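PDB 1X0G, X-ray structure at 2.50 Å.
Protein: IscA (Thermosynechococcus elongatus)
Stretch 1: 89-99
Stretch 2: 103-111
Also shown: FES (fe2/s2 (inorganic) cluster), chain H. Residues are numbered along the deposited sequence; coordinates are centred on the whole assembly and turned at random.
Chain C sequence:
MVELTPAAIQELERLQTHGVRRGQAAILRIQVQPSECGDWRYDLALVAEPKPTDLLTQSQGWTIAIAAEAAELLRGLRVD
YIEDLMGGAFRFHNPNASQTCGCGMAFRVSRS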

# COMPACT_ATOMS: atom_id res chain seq x y z
N ALA C 89 8.29 1.84 -25.38
CA ALA C 89 7.53 1.81 -24.13
C ALA C 89 6.21 2.52 -24.37
O ALA C 89 6.13 3.48 -25.14
CB ALA C 89 8.27 2.45 -23.02
N PHE C 90 5.17 2.02 -23.73
CA PHE C 90 3.91 2.76 -23.66
C PHE C 90 4.06 4.01 -22.89
O PHE C 90 4.87 4.04 -21.99
CB PHE C 90 2.84 1.89 -23.03
CG PHE C 90 2.52 0.73 -23.88
CD1 PHE C 90 3.11 -0.51 -23.63
CD2 PHE C 90 1.74 0.91 -25.04
CE1 PHE C 90 2.87 -1.57 -24.49
CE2 PHE C 90 1.44 -0.17 -25.88
CZ PHE C 90 2.01 -1.40 -25.63
N ARG C 91 3.31 5.03 -23.27
CA ARG C 91 3.27 6.31 -22.57
C ARG C 91 1.88 6.49 -22.22
O ARG C 91 1.02 6.10 -22.99
CB ARG C 91 3.59 7.49 -23.50
CG ARG C 91 5.02 7.82 -23.65
CD ARG C 91 5.76 8.13 -22.32
NE ARG C 91 7.15 8.44 -22.68
CZ ARG C 91 8.08 7.52 -22.94
NH1 ARG C 91 7.77 6.22 -22.82
NH2 ARG C 91 9.31 7.91 -23.33
N PHE C 92 1.63 7.18 -21.13
CA PHE C 92 0.27 7.43 -20.69
C PHE C 92 0.01 8.87 -20.39
O PHE C 92 0.79 9.52 -19.73
CB PHE C 92 0.09 6.72 -19.39
CG PHE C 92 0.23 5.28 -19.53
CD1 PHE C 92 1.47 4.67 -19.37
CD2 PHE C 92 -0.86 4.50 -19.88
CE1 PHE C 92 1.59 3.28 -19.50
CE2 PHE C 92 -0.72 3.08 -20.01
CZ PHE C 92 0.47 2.49 -19.81
N HIS C 93 -1.10 9.36 -20.83
CA HIS C 93 -1.42 10.70 -20.52
C HIS C 93 -2.75 10.55 -19.81
O HIS C 93 -3.74 10.11 -20.42
CB HIS C 93 -1.50 11.52 -21.79
CG HIS C 93 -0.26 11.45 -22.62
ND1 HIS C 93 0.84 12.26 -22.39
CD2 HIS C 93 0.06 10.67 -23.69
CE1 HIS C 93 1.78 11.97 -23.27
NE2 HIS C 93 1.34 11.01 -24.07
N ASN C 94 -2.76 10.85 -18.52
CA ASN C 94 -3.88 10.58 -17.69
C ASN C 94 -4.35 11.90 -17.12
O ASN C 94 -3.68 12.49 -16.29
CB ASN C 94 -3.44 9.64 -16.60
CG ASN C 94 -4.58 9.22 -15.69
OD1 ASN C 94 -5.71 9.71 -15.80
ND2 ASN C 94 -4.28 8.24 -14.80
N PRO C 95 -5.50 12.36 -17.58
CA PRO C 95 -6.16 13.58 -17.09
C PRO C 95 -6.38 13.56 -15.58
O PRO C 95 -6.43 14.61 -14.96
CB PRO C 95 -7.53 13.56 -17.79
CG PRO C 95 -7.32 12.77 -19.03
CD PRO C 95 -6.30 11.68 -18.61
N ASN C 96 -6.46 12.37 -15.00
CA ASN C 96 -6.58 12.19 -13.56
C ASN C 96 -5.28 12.31 -12.82
O ASN C 96 -5.27 12.39 -11.62
CB ASN C 96 -7.22 10.85 -13.29
CG ASN C 96 -8.52 10.65 -14.07
OD1 ASN C 96 -8.73 9.68 -14.83
ND2 ASN C 96 -9.39 11.60 -13.92
N ALA C 97 -4.17 12.36 -13.51
CA ALA C 97 -2.91 12.28 -12.84
C ALA C 97 -2.45 13.61 -12.30
O ALA C 97 -2.46 14.62 -13.00
CB ALA C 97 -1.96 11.79 -13.77
N SER C 98 -2.03 13.67 -11.05
CA SER C 98 -1.71 14.97 -10.48
C SER C 98 -0.23 15.19 -10.52
O SER C 98 0.25 16.28 -10.54
CB SER C 98 -2.22 15.05 -9.07
OG SER C 98 -1.46 14.22 -8.21
N GLN C 99 0.51 14.10 -10.55
CA GLN C 99 1.95 14.07 -10.83
C GLN C 99 2.14 12.71 -11.56
O GLN C 99 1.29 11.81 -11.58
CB GLN C 99 2.84 14.11 -9.55
CG GLN C 99 2.80 15.35 -8.59
CD GLN C 99 2.37 14.98 -7.09
OE1 GLN C 99 3.23 14.77 -6.19
NE2 GLN C 99 1.03 14.89 -6.84
FE1 FES H . 8.53 5.59 -12.87
FE2 FES H . 9.80 4.68 -10.53
S1 FES H . 9.97 6.50 -11.63
S2 FES H . 8.10 3.90 -11.50
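Stretch 2 (103-111) CGMAFRVSR

Stretch 2 pairs with the end of stretch 1, at Ser 98 and Gln 99, in the antiparallel sense, and the pairing is short. Its one bridge joins Gln 99 to Arg 108, with CA atoms 5.3 Å apart; one step further, Ser 98 CA and Val 109 CA lie 4.9 Å apart. Before this, stretch 1 runs as a strand from Ala 89 to His 93, then folds through a type I turn from Asn 94 to Ala 97, closed by Ala 97 N to Asn 94 O at 2.8 Å. In stretch 2, Ala 106 to Arg 108 are extended, while Gly 104 has a positive phi of 88°, a conformation that by itself favours glycine.

The backbone hydrogen bonds set the register. The backbone of Arg 108 is held at both its N and its O: Ser 98 N donates to Arg 108 O at 2.9 Å and nearly straight, at 174°, and Arg 108 N donates to Gln 99 O at 3.1 Å, more bent at 142°.

Polar side chains reinforce the same site. Ser 98 OG adds a weak hydrogen bond to Arg 108 O at 3.2 Å, and within stretch 1 it accepts one from Gln 99 NE2 at 2.9 Å. Gln 99 and Arg 108 point to the same face of the sheet, so their side chains can meet: Arg 108 NH1 makes a weak hydrogen bond to Gln 99 OE1 at 3.4 Å, the oxygen lying at the edge of the guanidinium. The turn is braced from inside by Asn 96 N, which donates to Asn 94 OD1 at 2.9 Å.

Packing fills the remaining contact. Phe 107 points toward stretch 1; Asn 94 ND2 lies over one face of its ring, 3.4 Å from Phe 107 CE1, and Ala 97 CB rests 4.0 Å from Phe 107 CB. Val 109 directs its CA-to-CB bond away overall, yet Val 109 CG1 comes within 3.2 Å of Asn 96 O. Met 105 also starts away, but its end bends back, bringing Met 105 CE to 3.3 Å from Phe 90 O and Met 105 SD to 4.5 Å from Phe 92 CE1, at the ring edge.

The cluster is bound at the start of stretch 2, where Cys 103 SG ligates FES FE1 at 2.3 Å and also accepts a hydrogen bond from Met 105 N at 3.5 Å. The design lesson is economical: one bridge fixes register, the side chains of Gln 99 and Arg 108, on a shared face, add a weak hydrogen bond, and Phe 107, Met 105, Val 109 and Ala 97 supply the packing in a contact that buries 550 Å² in all.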

# COMPACT_ATOMS: atom_id res chain seq x y z
N CYS C 103 9.69 8.02 -14.85
CA CYS C 103 9.79 7.08 -16.00
C CYS C 103 8.43 6.89 -16.68
O CYS C 103 8.29 6.16 -17.64
CB CYS C 103 10.32 5.73 -15.49
SG CYS C 103 8.97 4.68 -14.93
N GLY C 104 7.41 7.52 -16.10
CA GLY C 104 6.08 7.58 -16.70
C GLY C 104 5.15 6.42 -16.35
O GLY C 104 3.94 6.53 -16.61
N MET C 105 5.68 5.33 -15.79
CA MET C 105 4.84 4.16 -15.55
C MET C 105 3.83 4.41 -14.43
O MET C 105 2.79 3.77 -14.37
CB MET C 105 5.69 2.90 -15.28
CG MET C 105 6.64 2.42 -16.48
SD MET C 105 5.76 2.35 -18.09
CE MET C 105 6.10 3.92 -18.95
N ALA C 106 4.16 5.33 -13.56
CA ALA C 106 3.45 5.52 -12.34
C ALA C 106 2.86 6.94 -12.24
O ALA C 106 3.50 7.93 -12.66
CB ALA C 106 4.45 5.29 -11.18
N PHE C 107 1.72 7.08 -11.59
CA PHE C 107 1.23 8.42 -11.27
C PHE C 107 0.61 8.58 -9.90
O PHE C 107 0.14 7.61 -9.35
CB PHE C 107 0.21 8.78 -12.25
CG PHE C 107 -0.97 7.91 -12.20
CD1 PHE C 107 -2.15 8.37 -11.65
CD2 PHE C 107 -0.94 6.66 -12.74
CE1 PHE C 107 -3.30 7.60 -11.65
CE2 PHE C 107 -2.03 5.87 -12.71
CZ PHE C 107 -3.24 6.34 -12.18
N ARG C 108 0.62 9.80 -9.33
CA ARG C 108 -0.19 10.06 -8.09
C ARG C 108 -1.49 10.72 -8.44
O ARG C 108 -1.58 11.27 -9.53
CB ARG C 108 0.56 10.79 -6.94
CG ARG C 108 1.93 11.43 -7.23
CD ARG C 108 2.66 11.79 -5.97
NE ARG C 108 3.69 10.81 -5.60
CZ ARG C 108 4.89 11.10 -5.03
NH1 ARG C 108 5.24 12.37 -4.75
NH2 ARG C 108 5.77 10.12 -4.76
N VAL C 109 -2.51 10.60 -7.60
CA VAL C 109 -3.73 11.46 -7.79
C VAL C 109 -3.91 12.50 -6.68
O VAL C 109 -3.20 12.46 -5.66
CB VAL C 109 -5.02 10.67 -7.92
CG1 VAL C 109 -5.18 10.20 -9.33
CG2 VAL C 109 -5.00 9.51 -6.96
N SER C 110 -4.85 13.42 -6.85
CA SER C 110 -4.89 14.54 -5.90
C SER C 110 -5.36 14.10 -4.52
O SER C 110 -6.17 13.21 -4.41
CB SER C 110 -5.81 15.63 -6.43
OG SER C 110 -7.10 15.07 -6.60
N ARG C 111 -4.86 14.74 -3.47
CA ARG C 111 -5.18 14.30 -2.08
C ARG C 111 -6.67 14.43 -1.64
O ARG C 111 -7.25 13.44 -1.16
CB ARG C 111 -4.26 15.01 -1.07
CG ARG C 111 -2.82 15.20 -1.58
CD ARG C 111 -1.82 15.33 -0.46
NE ARG C 111 -1.09 14.07 -0.18
CZ ARG C 111 -0.10 13.94 0.72
NH1 ARG C 111 0.32 14.97 1.47
NH2 ARG C 111 0.48 12.76 0.87